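Local coordinates for SspB protein (Streptomyces clavuligerus, PDB 6JUF) that probably acts as a metal-dependent DNA-cleaving component of a phosphorothioation-sensing bacterial defence system against phages, at residues 9-14 / 125-130; 15-20 / 170-175; 65-70 / 115-120; 148-153 / 164-169. All coordinates share one frame; numbering follows the deposited sequence.

Interaction 1: residues 9-14 / 125-130; sequences AAHSSF and KSWAPS
H11 is sandwiched between W127 and K125. On one side the six-membered ring of W127 stacks face to face with the imidazole, centroids 3.9 Å apart and planes at 29°, with H11 CD2 over the centre of that six-membered ring. Against the opposite imidazole face, toward its rim, lies K125 CB, a CH-pi contact 3.9 Å from the H11 centroid. P129 supplies a second one: its CG stands 3.8 Å from the F14 ring centroid, over the face, while its CB packs 3.8 Å from A10 CB.

Two backbone hydrogen bonds flank A10. S126 N donates to A9 O (3.0 Å), and H11 N to S126 O (2.8 Å), the latter with a C=O...donor angle of 172°.

Water extends the polar network. One molecule joins H11 NE2 to K125 O; another joins A10 O to K125 NZ, which also bonds A7 O. A third links S13 O to S130 N. S126 OG, anti to its backbone N (chi1 178°), accepts from A128 N at 3.1 Å and also bonds L117 O.

The pattern is a single beta bridge, A10 with S126, whose serine also opens an ST turn leading into helix 129-137, A128 being the N-cap.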
loop_
_atom_site.group_PDB
_atom_site.type_symbol
_atom_site.label_atom_id
_atom_site.label_comp_id
_atom_site.label_asym_id
_atom_site.label_seq_id
_atom_site.Cartn_x
_atom_site.Cartn_y
_atom_site.Cartn_z
ATOM N N ALA B 9 -16.796 24.891 -3.703
ATOM C CA ALA B 9 -16.427 23.553 -3.280
ATOM C C ALA B 9 -15.065 23.543 -2.581
ATOM O O ALA B 9 -14.826 22.733 -1.663
ATOM C CB ALA B 9 -16.398 22.592 -4.466
ATOM N N ALA B 10 -14.155 24.379 -3.073
ATOM C CA ALA B 10 -12.742 24.201 -2.715
ATOM C C ALA B 10 -11.968 25.467 -2.366
ATOM O O ALA B 10 -12.225 26.529 -2.895
ATOM C CB ALA B 10 -12.045 23.460 -3.860
ATOM N N HIS B 11 -10.968 25.301 -1.487
ATOM C CA HIS B 11 -10.005 26.365 -1.244
ATOM C C HIS B 11 -9.044 26.468 -2.409
ATOM O O HIS B 11 -8.822 25.484 -3.167
ATOM C CB HIS B 11 -9.157 25.963 -0.043
ATOM C CG HIS B 11 -9.919 25.892 1.249
ATOM N ND1 HIS B 11 -10.563 26.947 1.783
ATOM C CD2 HIS B 11 -10.133 24.829 2.098
ATOM C CE1 HIS B 11 -11.128 26.572 2.952
ATOM N NE2 HIS B 11 -10.859 25.280 3.145
ATOM N N SER B 12 -8.418 27.625 -2.563
ATOM C CA SER B 12 -7.427 27.858 -3.619
ATOM C C SER B 12 -6.079 27.276 -3.152
ATOM O O SER B 12 -5.247 27.931 -2.544
ATOM C CB SER B 12 -7.303 29.361 -3.919
ATOM O OG SER B 12 -6.377 29.498 -4.962
ATOM N N SER B 13 -5.916 25.983 -3.341
ATOM C CA SER B 13 -4.716 25.295 -2.965
ATOM C C SER B 13 -4.262 24.443 -4.141
ATOM O O SER B 13 -4.960 23.495 -4.525
ATOM C CB SER B 13 -4.978 24.422 -1.714
ATOM O OG SER B 13 -3.796 23.715 -1.336
ATOM N N PHE B 14 -3.080 24.756 -4.696
ATOM C CA PHE B 14 -2.539 24.047 -5.876
ATOM C C PHE B 14 -1.060 23.704 -5.673
ATOM O O PHE B 14 -0.269 24.554 -5.225
ATOM C CB PHE B 14 -2.690 24.934 -7.145
ATOM C CG PHE B 14 -4.128 25.262 -7.448
ATOM C CD1 PHE B 14 -4.894 24.418 -8.287
ATOM C CD2 PHE B 14 -4.736 26.373 -6.846
ATOM C CE1 PHE B 14 -6.243 24.702 -8.485
ATOM C CE2 PHE B 14 -6.068 26.651 -7.099
ATOM C CZ PHE B 14 -6.806 25.826 -7.898
ATOM N N LYS B 125 -14.368 23.066 3.404
ATOM C CA LYS B 125 -14.240 22.942 1.952
ATOM C C LYS B 125 -13.085 21.978 1.629
ATOM O O LYS B 125 -12.254 21.632 2.493
ATOM C CB LYS B 125 -13.949 24.321 1.336
ATOM C CG LYS B 125 -15.134 25.236 1.204
ATOM C CD LYS B 125 -14.650 26.607 0.700
ATOM C CE LYS B 125 -15.850 27.394 0.192
ATOM N NZ LYS B 125 -15.420 28.682 -0.423
ATOM N N SER B 126 -12.980 21.558 0.382
ATOM C CA SER B 126 -11.876 20.687 -0.067
ATOM C C SER B 126 -10.576 21.489 -0.262
ATOM O O SER B 126 -10.583 22.631 -0.688
ATOM C CB SER B 126 -12.286 20.057 -1.386
ATOM O OG SER B 126 -11.232 19.221 -1.914
ATOM N N TRP B 127 -9.476 20.826 0.066
ATOM C CA TRP B 127 -8.103 21.310 -0.176
ATOM C C TRP B 127 -7.583 20.878 -1.491
ATOM O O TRP B 127 -6.416 21.154 -1.776
ATOM C CB TRP B 127 -7.143 20.867 0.951
ATOM C CG TRP B 127 -7.504 21.495 2.248
ATOM C CD1 TRP B 127 -8.232 20.938 3.331
ATOM C CD2 TRP B 127 -7.253 22.875 2.622
ATOM N NE1 TRP B 127 -8.435 21.891 4.300
ATOM C CE2 TRP B 127 -7.870 23.069 3.925
ATOM C CE3 TRP B 127 -6.642 23.963 1.988
ATOM C CZ2 TRP B 127 -7.831 24.266 4.565
ATOM C CZ3 TRP B 127 -6.614 25.171 2.666
ATOM C CH2 TRP B 127 -7.200 25.315 3.915
ATOM N N ALA B 128 -8.375 20.211 -2.314
ATOM C CA ALA B 128 -7.854 19.678 -3.590
ATOM C C ALA B 128 -8.663 20.105 -4.806
ATOM O O ALA B 128 -9.345 19.268 -5.427
ATOM C CB ALA B 128 -7.705 18.135 -3.508
ATOM N N PRO B 129 -8.644 21.410 -5.130
ATOM C CA PRO B 129 -9.533 21.860 -6.239
ATOM C C PRO B 129 -9.327 21.107 -7.541
ATOM O O PRO B 129 -10.277 20.880 -8.285
ATOM C CB PRO B 129 -9.219 23.364 -6.353
ATOM C CG PRO B 129 -7.904 23.563 -5.554
ATOM C CD PRO B 129 -7.993 22.545 -4.425
ATOM N N SER B 130 -8.080 20.781 -7.854
ATOM C CA SER B 130 -7.782 20.078 -9.129
ATOM C C SER B 130 -8.449 18.726 -9.177
ATOM O O SER B 130 -8.992 18.308 -10.224
ATOM C CB SER B 130 -6.285 19.980 -9.426
ATOM O OG SER B 130 -5.792 21.265 -9.755
HETATM O O HOH W 1 -12.633 29.026 -2.001
HETATM O O HOH W 2 -11.631 22.948 4.943
HETATM O O HOH W 3 -5.357 21.259 -6.225
#

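Interaction 2: residues 15-20 / 170-175; sequences ARHETF and AKDVDC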
loop_
_atom_site.group_PDB
_atom_site.type_symbol
_atom_site.label_atom_id
_atom_site.label_comp_id
_atom_site.label_asym_id
_atom_site.label_seq_id
_atom_site.Cartn_x
_atom_site.Cartn_y
_atom_site.Cartn_z
ATOM N N ALA B 15 -0.730 22.443 -5.957
ATOM C CA ALA B 15 0.656 21.930 -6.048
ATOM C C ALA B 15 1.402 22.004 -4.719
ATOM O O ALA B 15 2.608 21.944 -4.716
ATOM C CB ALA B 15 1.431 22.648 -7.157
ATOM N N ARG B 16 0.709 22.150 -3.592
ATOM C CA ARG B 16 1.444 22.214 -2.294
ATOM C C ARG B 16 2.019 20.841 -1.909
ATOM O O ARG B 16 2.871 20.756 -0.992
ATOM C CB ARG B 16 0.491 22.667 -1.183
ATOM C CG ARG B 16 -0.215 23.981 -1.466
ATOM C CD ARG B 16 0.445 25.148 -0.834
ATOM N NE ARG B 16 -0.328 26.394 -1.043
ATOM C CZ ARG B 16 -0.591 27.266 -0.066
ATOM N NH1 ARG B 16 -0.157 27.043 1.206
ATOM N NH2 ARG B 16 -1.284 28.378 -0.319
ATOM N N HIS B 17 1.602 19.753 -2.586
ATOM C CA HIS B 17 2.183 18.427 -2.389
ATOM C C HIS B 17 3.482 18.287 -3.147
ATOM O O HIS B 17 4.189 17.270 -3.022
ATOM C CB HIS B 17 1.201 17.372 -2.933
ATOM C CG HIS B 17 0.561 17.801 -4.244
ATOM N ND1 HIS B 17 1.254 17.793 -5.423
ATOM C CD2 HIS B 17 -0.711 18.309 -4.532
ATOM C CE1 HIS B 17 0.406 18.262 -6.418
ATOM N NE2 HIS B 17 -0.771 18.560 -5.838
ATOM N N GLU B 18 3.819 19.285 -3.955
ATOM C CA GLU B 18 5.057 19.290 -4.810
ATOM C C GLU B 18 5.214 18.042 -5.638
ATOM O O GLU B 18 6.336 17.567 -5.884
ATOM C CB GLU B 18 6.338 19.570 -3.938
ATOM C CG GLU B 18 6.226 20.952 -3.307
ATOM C CD GLU B 18 7.331 21.272 -2.328
ATOM O OE1 GLU B 18 8.455 21.313 -2.849
ATOM O OE2 GLU B 18 7.094 21.584 -1.138
ATOM N N THR B 19 4.091 17.553 -6.139
ATOM C CA THR B 19 3.972 16.322 -6.962
ATOM C C THR B 19 4.182 15.028 -6.206
ATOM O O THR B 19 4.211 13.958 -6.835
ATOM C CB THR B 19 4.823 16.273 -8.296
ATOM O OG1 THR B 19 6.205 15.962 -8.056
ATOM C CG2 THR B 19 4.723 17.607 -9.079
ATOM N N PHE B 20 4.339 15.064 -4.883
ATOM C CA PHE B 20 4.319 13.816 -4.091
ATOM C C PHE B 20 2.869 13.343 -3.868
ATOM O O PHE B 20 2.086 14.081 -3.292
ATOM C CB PHE B 20 4.890 14.099 -2.706
ATOM C CG PHE B 20 6.408 14.318 -2.706
ATOM C CD1 PHE B 20 7.269 13.301 -3.108
ATOM C CD2 PHE B 20 6.936 15.545 -2.301
ATOM C CE1 PHE B 20 8.670 13.464 -3.073
ATOM C CE2 PHE B 20 8.326 15.723 -2.245
ATOM C CZ PHE B 20 9.173 14.689 -2.658
ATOM N N ALA B 170 -0.630 21.974 -13.721
ATOM C CA ALA B 170 -0.026 20.800 -14.415
ATOM C C ALA B 170 0.611 19.854 -13.395
ATOM O O ALA B 170 0.592 18.638 -13.594
ATOM C CB ALA B 170 1.054 21.246 -15.418
ATOM N N LYS B 171 1.183 20.398 -12.317
ATOM C CA LYS B 171 1.772 19.546 -11.267
ATOM C C LYS B 171 0.641 18.790 -10.523
ATOM O O LYS B 171 0.856 17.580 -10.163
ATOM C CB LYS B 171 2.570 20.417 -10.293
ATOM C CG LYS B 171 3.910 20.852 -10.897
ATOM C CD LYS B 171 4.518 21.995 -10.106
ATOM C CE LYS B 171 5.829 22.439 -10.757
ATOM N NZ LYS B 171 6.278 23.734 -10.223
ATOM N N ASP B 172 -0.520 19.432 -10.317
ATOM C CA ASP B 172 -1.683 18.707 -9.720
ATOM C C ASP B 172 -2.082 17.547 -10.640
ATOM O O ASP B 172 -2.384 16.437 -10.168
ATOM C CB ASP B 172 -2.898 19.615 -9.524
ATOM C CG ASP B 172 -2.780 20.524 -8.337
ATOM O OD1 ASP B 172 -1.860 20.315 -7.507
ATOM O OD2 ASP B 172 -3.627 21.428 -8.226
ATOM N N VAL B 173 -2.105 17.787 -11.941
ATOM C CA VAL B 173 -2.531 16.741 -12.865
ATOM C C VAL B 173 -1.574 15.607 -12.860
ATOM O O VAL B 173 -1.969 14.438 -12.879
ATOM C CB VAL B 173 -2.764 17.334 -14.268
ATOM C CG1 VAL B 173 -2.998 16.255 -15.306
ATOM C CG2 VAL B 173 -3.992 18.234 -14.223
ATOM N N ASP B 174 -0.290 15.922 -12.830
ATOM C CA ASP B 174 0.751 14.884 -12.634
ATOM C C ASP B 174 0.547 14.079 -11.364
ATOM O O ASP B 174 0.625 12.839 -11.374
ATOM C CB ASP B 174 2.155 15.495 -12.590
ATOM C CG ASP B 174 2.652 15.883 -13.961
ATOM O OD1 ASP B 174 2.091 15.400 -14.966
ATOM O OD2 ASP B 174 3.596 16.674 -14.061
ATOM N N CYS B 175 0.218 14.753 -10.276
ATOM C CA CYS B 175 -0.001 14.080 -8.973
ATOM C C CYS B 175 -1.245 13.210 -8.997
ATOM O O CYS B 175 -1.247 12.094 -8.436
ATOM C CB CYS B 175 -0.142 15.136 -7.883
ATOM S SG CYS B 175 0.011 14.346 -6.225
#
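D172 OD1 receives two hydrogen bonds from the 15-20 loop, from A15 N (2.9 Å) and H17 NE2 (2.7 Å). The first donor comes on the syn side and the second on the anti side, from opposite faces of the carboxylate plane. Both bonds are bent, with N-H...O angles near 135°, and the imidazole and carboxylate planes lie 48° apart.

H17 CG lies between the backbone N and the carbonyl carbon (chi1 41°). T19 N donates to H17 ND1 (2.9 Å) close to the ring plane, so both ring nitrogens are used and the rotation of the imidazole is fixed. Two turns, type I from A15 to E18 and type I' from H17 to F20, fold the backbone around this ring.

A sulfur-aromatic contact puts C175 SG over one imidazole face, 3.9 Å from its centroid; A15 CA covers the other. Among nonpolar contacts, T19 CG2 meets K171 CB at 3.7 Å. E18, seen to bind magnesium in this protein though no ion is bound to this chain, directs its CB away from the helix.

The loop thus lies against helix 166-180, with W131 of helix 129-137 meeting the H17 ring and W63 of helix 57-66 bonding F20 O.

Interaction 3: residues 65-70 / 115-120; sequences RAFKLT and WWLLSS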
loop_
_atom_site.group_PDB
_atom_site.type_symbol
_atom_site.label_atom_id
_atom_site.label_comp_id
_atom_site.label_asym_id
_atom_site.label_seq_id
_atom_site.Cartn_x
_atom_site.Cartn_y
_atom_site.Cartn_z
ATOM N N ARG B 65 -4.133 17.578 6.116
ATOM C CA ARG B 65 -5.223 18.565 6.049
ATOM C C ARG B 65 -6.216 18.145 4.944
ATOM O O ARG B 65 -7.424 18.192 5.114
ATOM C CB ARG B 65 -4.587 19.921 5.764
ATOM C CG ARG B 65 -5.357 21.227 5.988
ATOM C CD ARG B 65 -4.321 22.368 5.944
ATOM N NE ARG B 65 -3.775 22.811 4.593
ATOM C CZ ARG B 65 -2.490 23.141 4.292
ATOM N NH1 ARG B 65 -1.506 23.031 5.196
ATOM N NH2 ARG B 65 -2.157 23.532 3.083
ATOM N N ALA B 66 -5.650 17.742 3.807
ATOM C CA ALA B 66 -6.502 17.485 2.581
ATOM C C ALA B 66 -7.397 16.283 2.793
ATOM O O ALA B 66 -8.524 16.202 2.301
ATOM C CB ALA B 66 -5.580 17.257 1.363
ATOM N N PHE B 67 -6.884 15.309 3.529
ATOM C CA PHE B 67 -7.695 14.080 3.814
ATOM C C PHE B 67 -8.602 14.309 5.039
ATOM O O PHE B 67 -9.290 13.382 5.474
ATOM C CB PHE B 67 -6.808 12.822 4.025
ATOM C CG PHE B 67 -6.333 12.213 2.728
ATOM C CD1 PHE B 67 -7.258 11.667 1.826
ATOM C CD2 PHE B 67 -4.988 12.213 2.404
ATOM C CE1 PHE B 67 -6.813 11.104 0.635
ATOM C CE2 PHE B 67 -4.540 11.689 1.218
ATOM C CZ PHE B 67 -5.443 11.133 0.298
ATOM N N LYS B 68 -8.641 15.531 5.561
ATOM C CA LYS B 68 -9.525 15.877 6.702
ATOM C C LYS B 68 -9.092 15.176 7.969
ATOM O O LYS B 68 -9.911 14.868 8.867
ATOM C CB LYS B 68 -11.029 15.672 6.387
ATOM C CG LYS B 68 -11.503 16.216 5.036
ATOM C CD LYS B 68 -11.235 17.676 4.765
ATOM C CE LYS B 68 -12.192 18.294 3.732
ATOM N NZ LYS B 68 -12.171 17.565 2.440
ATOM N N LEU B 69 -7.785 14.905 8.055
ATOM C CA LEU B 69 -7.195 14.231 9.203
ATOM C C LEU B 69 -6.632 15.234 10.185
ATOM O O LEU B 69 -6.409 14.908 11.358
ATOM C CB LEU B 69 -6.090 13.246 8.749
ATOM C CG LEU B 69 -6.611 12.123 7.821
ATOM C CD1 LEU B 69 -5.421 11.397 7.216
ATOM C CD2 LEU B 69 -7.457 11.067 8.527
ATOM N N THR B 70 -6.384 16.462 9.714
ATOM C CA THR B 70 -6.067 17.572 10.609
ATOM C C THR B 70 -6.832 18.785 10.171
ATOM O O THR B 70 -7.344 18.821 9.035
ATOM C CB THR B 70 -4.596 17.988 10.527
ATOM O OG1 THR B 70 -4.259 18.296 9.141
ATOM C CG2 THR B 70 -3.661 16.878 11.059
ATOM N N TRP B 115 -13.085 9.762 -0.670
ATOM C CA TRP B 115 -14.286 10.552 -0.426
ATOM C C TRP B 115 -13.949 11.794 0.425
ATOM O O TRP B 115 -14.367 12.919 0.117
ATOM C CB TRP B 115 -15.319 9.655 0.279
ATOM C CG TRP B 115 -16.598 10.425 0.612
ATOM C CD1 TRP B 115 -17.027 10.866 1.880
ATOM C CD2 TRP B 115 -17.613 10.931 -0.344
ATOM N NE1 TRP B 115 -18.206 11.533 1.789
ATOM C CE2 TRP B 115 -18.637 11.593 0.466
ATOM C CE3 TRP B 115 -17.798 10.817 -1.737
ATOM C CZ2 TRP B 115 -19.733 12.223 -0.108
ATOM C CZ3 TRP B 115 -18.916 11.458 -2.281
ATOM C CH2 TRP B 115 -19.849 12.153 -1.465
ATOM N N TRP B 116 -13.107 11.592 1.468
ATOM C CA TRP B 116 -12.754 12.727 2.324
ATOM C C TRP B 116 -11.925 13.769 1.634
ATOM O O TRP B 116 -12.116 14.956 1.851
ATOM C CB TRP B 116 -12.046 12.286 3.587
ATOM C CG TRP B 116 -12.982 11.566 4.549
ATOM C CD1 TRP B 116 -14.403 11.482 4.497
ATOM C CD2 TRP B 116 -12.595 10.825 5.757
ATOM N NE1 TRP B 116 -14.878 10.734 5.562
ATOM C CE2 TRP B 116 -13.850 10.293 6.346
ATOM C CE3 TRP B 116 -11.386 10.507 6.362
ATOM C CZ2 TRP B 116 -13.844 9.519 7.529
ATOM C CZ3 TRP B 116 -11.394 9.756 7.538
ATOM C CH2 TRP B 116 -12.596 9.228 8.101
ATOM N N LEU B 117 -11.086 13.320 0.683
ATOM C CA LEU B 117 -10.225 14.250 -0.060
ATOM C C LEU B 117 -11.118 15.210 -0.916
ATOM O O LEU B 117 -10.851 16.382 -1.020
ATOM C CB LEU B 117 -9.256 13.489 -0.975
ATOM C CG LEU B 117 -8.323 14.342 -1.855
ATOM C CD1 LEU B 117 -7.420 15.322 -1.018
ATOM C CD2 LEU B 117 -7.454 13.466 -2.729
ATOM N N LEU B 118 -12.169 14.646 -1.486
ATOM C CA LEU B 118 -13.074 15.382 -2.394
ATOM C C LEU B 118 -14.126 16.179 -1.616
ATOM O O LEU B 118 -14.772 17.080 -2.126
ATOM C CB LEU B 118 -13.736 14.406 -3.373
ATOM C CG LEU B 118 -12.851 13.735 -4.409
ATOM C CD1 LEU B 118 -13.655 12.673 -5.127
ATOM C CD2 LEU B 118 -12.249 14.756 -5.385
ATOM N N SER B 119 -14.274 15.821 -0.341
ATOM C CA SER B 119 -15.411 16.309 0.471
ATOM C C SER B 119 -15.436 17.821 0.662
ATOM O O SER B 119 -14.398 18.423 0.858
ATOM C CB SER B 119 -15.392 15.631 1.856
ATOM O OG SER B 119 -16.506 15.994 2.624
ATOM N N SER B 120 -16.641 18.397 0.624
ATOM C CA SER B 120 -16.807 19.818 0.874
ATOM C C SER B 120 -18.175 19.989 1.529
ATOM O O SER B 120 -19.173 19.373 1.122
ATOM C CB SER B 120 -16.752 20.573 -0.445
ATOM O OG SER B 120 -16.922 21.938 -0.223
HETATM O O HOH W 4 -9.763 18.029 0.911
#
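The F67 ring meets L117 obliquely, its CE1 3.8 Å from L117 CB, while the W116 indole has L69 CD2 at its edge, near the ring plane and 4.3 Å from CZ3. Each ring has further partners outside the two segments: F67 meets the nearly parallel ring of F202 and that of W63, and W116 NE1 hydrogen-bonds Y236 OH.

The contact joins two helix C-termini. Helix 57-66 ends in a Schellman motif, in which L69 N bonds S64 O, K68 N bonds R65 O, and K68, with positive phi, is the C-prime residue. Helix 107-118 ends beside it, S119 being the first residue to leave helical geometry.

K68 reaches from the first terminus to the second. Its chain bends twice, at chi2 (-55°) to set CD and at chi4 (-57°) to set NZ. The amine donates to W116 O at 2.7 Å, almost in line with that carbonyl, and to S119 O at 2.9 Å, where it is tilted from the carbonyl plane. A water 2.9 Å from K68 NZ accepts a third bond and itself donates to A66 O and L117 O. Three acceptors suit a protonated amine, and W116 O, in the helix's last turn, and S119 O just beyond it would probably stabilise its positive charge.

The helix ends also touch directly. A66 CB packs 3.6 Å from L117 CD1, and the C-H of L117 CA points almost straight at A66 O, CA and O being 3.5 Å apart with an angle of 175° at the hydrogen.

Interaction 4: residues 148-153 / 164-169; sequences LTQVIV and PVEASI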
loop_
_atom_site.group_PDB
_atom_site.type_symbol
_atom_site.label_atom_id
_atom_site.label_comp_id
_atom_site.label_asym_id
_atom_site.label_seq_id
_atom_site.Cartn_x
_atom_site.Cartn_y
_atom_site.Cartn_z
ATOM N N LEU B 148 -6.791 17.943 -19.416
ATOM C CA LEU B 148 -7.224 18.128 -18.038
ATOM C C LEU B 148 -6.697 19.418 -17.417
ATOM O O LEU B 148 -7.405 20.150 -16.724
ATOM C CB LEU B 148 -6.875 16.916 -17.184
ATOM C CG LEU B 148 -7.374 16.992 -15.738
ATOM C CD1 LEU B 148 -8.902 17.138 -15.661
ATOM C CD2 LEU B 148 -6.914 15.743 -15.003
ATOM N N THR B 149 -5.419 19.699 -17.673
ATOM C CA THR B 149 -4.874 20.968 -17.233
ATOM C C THR B 149 -5.726 22.160 -17.738
ATOM O O THR B 149 -6.066 23.069 -16.961
ATOM C CB THR B 149 -3.398 21.113 -17.684
ATOM O OG1 THR B 149 -2.627 20.110 -17.004
ATOM C CG2 THR B 149 -2.860 22.538 -17.343
ATOM N N GLN B 150 -6.089 22.133 -19.025
ATOM C CA GLN B 150 -6.852 23.278 -19.594
ATOM C C GLN B 150 -8.242 23.438 -18.964
ATOM O O GLN B 150 -8.704 24.568 -18.691
ATOM C CB GLN B 150 -6.899 23.197 -21.132
ATOM C CG GLN B 150 -5.542 23.572 -21.727
ATOM C CD GLN B 150 -5.003 24.923 -21.220
ATOM O OE1 GLN B 150 -3.864 25.015 -20.683
ATOM N NE2 GLN B 150 -5.804 25.992 -21.411
ATOM N N VAL B 151 -8.906 22.316 -18.673
ATOM C CA VAL B 151 -10.186 22.394 -17.993
ATOM C C VAL B 151 -10.063 22.997 -16.595
ATOM O O VAL B 151 -10.847 23.844 -16.213
ATOM C CB VAL B 151 -10.933 21.048 -18.020
ATOM C CG1 VAL B 151 -12.269 21.150 -17.265
ATOM C CG2 VAL B 151 -11.241 20.731 -19.455
ATOM N N ILE B 152 -9.041 22.572 -15.853
ATOM C CA ILE B 152 -8.850 23.135 -14.531
ATOM C C ILE B 152 -8.541 24.646 -14.622
ATOM O O ILE B 152 -9.099 25.408 -13.873
ATOM C CB ILE B 152 -7.767 22.410 -13.730
ATOM C CG1 ILE B 152 -8.193 20.948 -13.507
ATOM C CG2 ILE B 152 -7.543 23.132 -12.423
ATOM C CD1 ILE B 152 -7.049 20.000 -13.196
ATOM N N VAL B 153 -7.677 25.028 -15.577
ATOM C CA VAL B 153 -7.338 26.449 -15.786
ATOM C C VAL B 153 -8.638 27.258 -16.003
ATOM O O VAL B 153 -8.799 28.305 -15.431
ATOM C CB VAL B 153 -6.416 26.638 -16.989
ATOM C CG1 VAL B 153 -6.369 28.103 -17.491
ATOM C CG2 VAL B 153 -5.037 26.064 -16.680
ATOM N N PRO B 164 -3.630 30.340 -9.087
ATOM C CA PRO B 164 -2.355 29.738 -9.464
ATOM C C PRO B 164 -1.918 29.959 -10.917
ATOM O O PRO B 164 -2.708 30.313 -11.808
ATOM C CB PRO B 164 -2.636 28.228 -9.270
ATOM C CG PRO B 164 -4.064 28.123 -9.673
ATOM C CD PRO B 164 -4.664 29.305 -8.929
ATOM N N VAL B 165 -0.638 29.733 -11.131
ATOM C CA VAL B 165 -0.123 29.624 -12.471
ATOM C C VAL B 165 -0.416 28.221 -13.021
ATOM O O VAL B 165 -0.633 27.257 -12.271
ATOM C CB VAL B 165 1.392 29.986 -12.554
ATOM C CG1 VAL B 165 1.605 31.446 -12.160
ATOM C CG2 VAL B 165 2.226 29.083 -11.644
ATOM N N GLU B 166 -0.418 28.131 -14.333
ATOM C CA GLU B 166 -0.657 26.909 -15.078
ATOM C C GLU B 166 0.291 25.790 -14.637
ATOM O O GLU B 166 -0.107 24.644 -14.489
ATOM C CB GLU B 166 -0.553 27.196 -16.572
ATOM C CG GLU B 166 -0.771 25.973 -17.455
ATOM C CD GLU B 166 -0.693 26.309 -18.918
ATOM O OE1 GLU B 166 -1.713 26.735 -19.482
ATOM O OE2 GLU B 166 0.394 26.189 -19.480
ATOM N N ALA B 167 1.533 26.143 -14.358
ATOM C CA ALA B 167 2.532 25.150 -13.963
ATOM C C ALA B 167 2.105 24.426 -12.706
ATOM O O ALA B 167 2.369 23.196 -12.559
ATOM C CB ALA B 167 3.931 25.772 -13.809
ATOM N N SER B 168 1.492 25.144 -11.773
ATOM C CA SER B 168 0.996 24.451 -10.561
ATOM C C SER B 168 -0.145 23.492 -10.869
ATOM O O SER B 168 -0.253 22.405 -10.254
ATOM C CB SER B 168 0.519 25.457 -9.523
ATOM O OG SER B 168 1.580 26.319 -9.183
ATOM N N ILE B 169 -1.049 23.899 -11.743
ATOM C CA ILE B 169 -2.169 23.017 -12.117
ATOM C C ILE B 169 -1.596 21.783 -12.831
ATOM O O ILE B 169 -2.046 20.649 -12.597
ATOM C CB ILE B 169 -3.184 23.787 -12.971
ATOM C CG1 ILE B 169 -3.883 24.844 -12.075
ATOM C CG2 ILE B 169 -4.194 22.811 -13.619
ATOM C CD1 ILE B 169 -4.684 25.926 -12.812
#
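I169 projects from helix 166-180 against T149, I152 and V153. Its CG2 meets I152 and T149, while CD1 reaches V153 and still touches I152 CG2. It passes I152 with the two side chains running in opposite directions, bringing the two CG2 methyls to 3.6 Å. In each isoleucine CG2 is anti to the backbone N. I169 CG2 also lies 3.6 Å from I152 CB, so this methyl is seated against the branch point as well as the branch.

The chi1 of I169, -69°, sets CG1 beside the backbone N, and an extended chi2 of 166° carries CD1 to V153; the two side chains cross at about a right angle, with I169 CD1 and V153 CG2 3.9 Å apart. T149 closes the set from another direction, with its CG2 4.0 Å from I169 CG2 on an oblique approach.

T149 CG2 has a second neighbour, E166 CG, also at 4.0 Å. These two side chains cross at roughly a right angle, with E166 extended beyond CG. The hydroxyl of T149 has a partner within its own helix, bonding L145 O, and its methyl serves the interface.

Nearest CA pairs T149-I169 and V153-E166 run in opposite order, as expected for antiparallel helices. With V156 also touching I169, T149, I152, V153 and V156 surround it in the spacing of a knobs-into-holes site, within the helical hairpin formed by helices 145-159 and 166-180.

How the interactions relate
Interactions 1, 2 and 4 meet around helix 166-180. S130 OG of interaction 1 lies 2.7 Å from D172 OD2 of interaction 2, a probable hydrogen bond that engages the other carboxylate oxygen. F14 carries interaction 1 into interaction 4, its CD2 3.4 Å from P164 CG. Interactions 2 and 4 share the helix, and V173 CG2 packs 3.7 Å from I152 CD1. Interaction 3 also touches interaction 1, with A9 O 2.7 Å from S120 OG, a probable hydrogen bond, but its centre is about 21 Å from that of interaction 4. The magnesium-binding residue E18 belongs to interaction 2, though no magnesium is bound to this chain; its side chain is about 10 Å from that of F14.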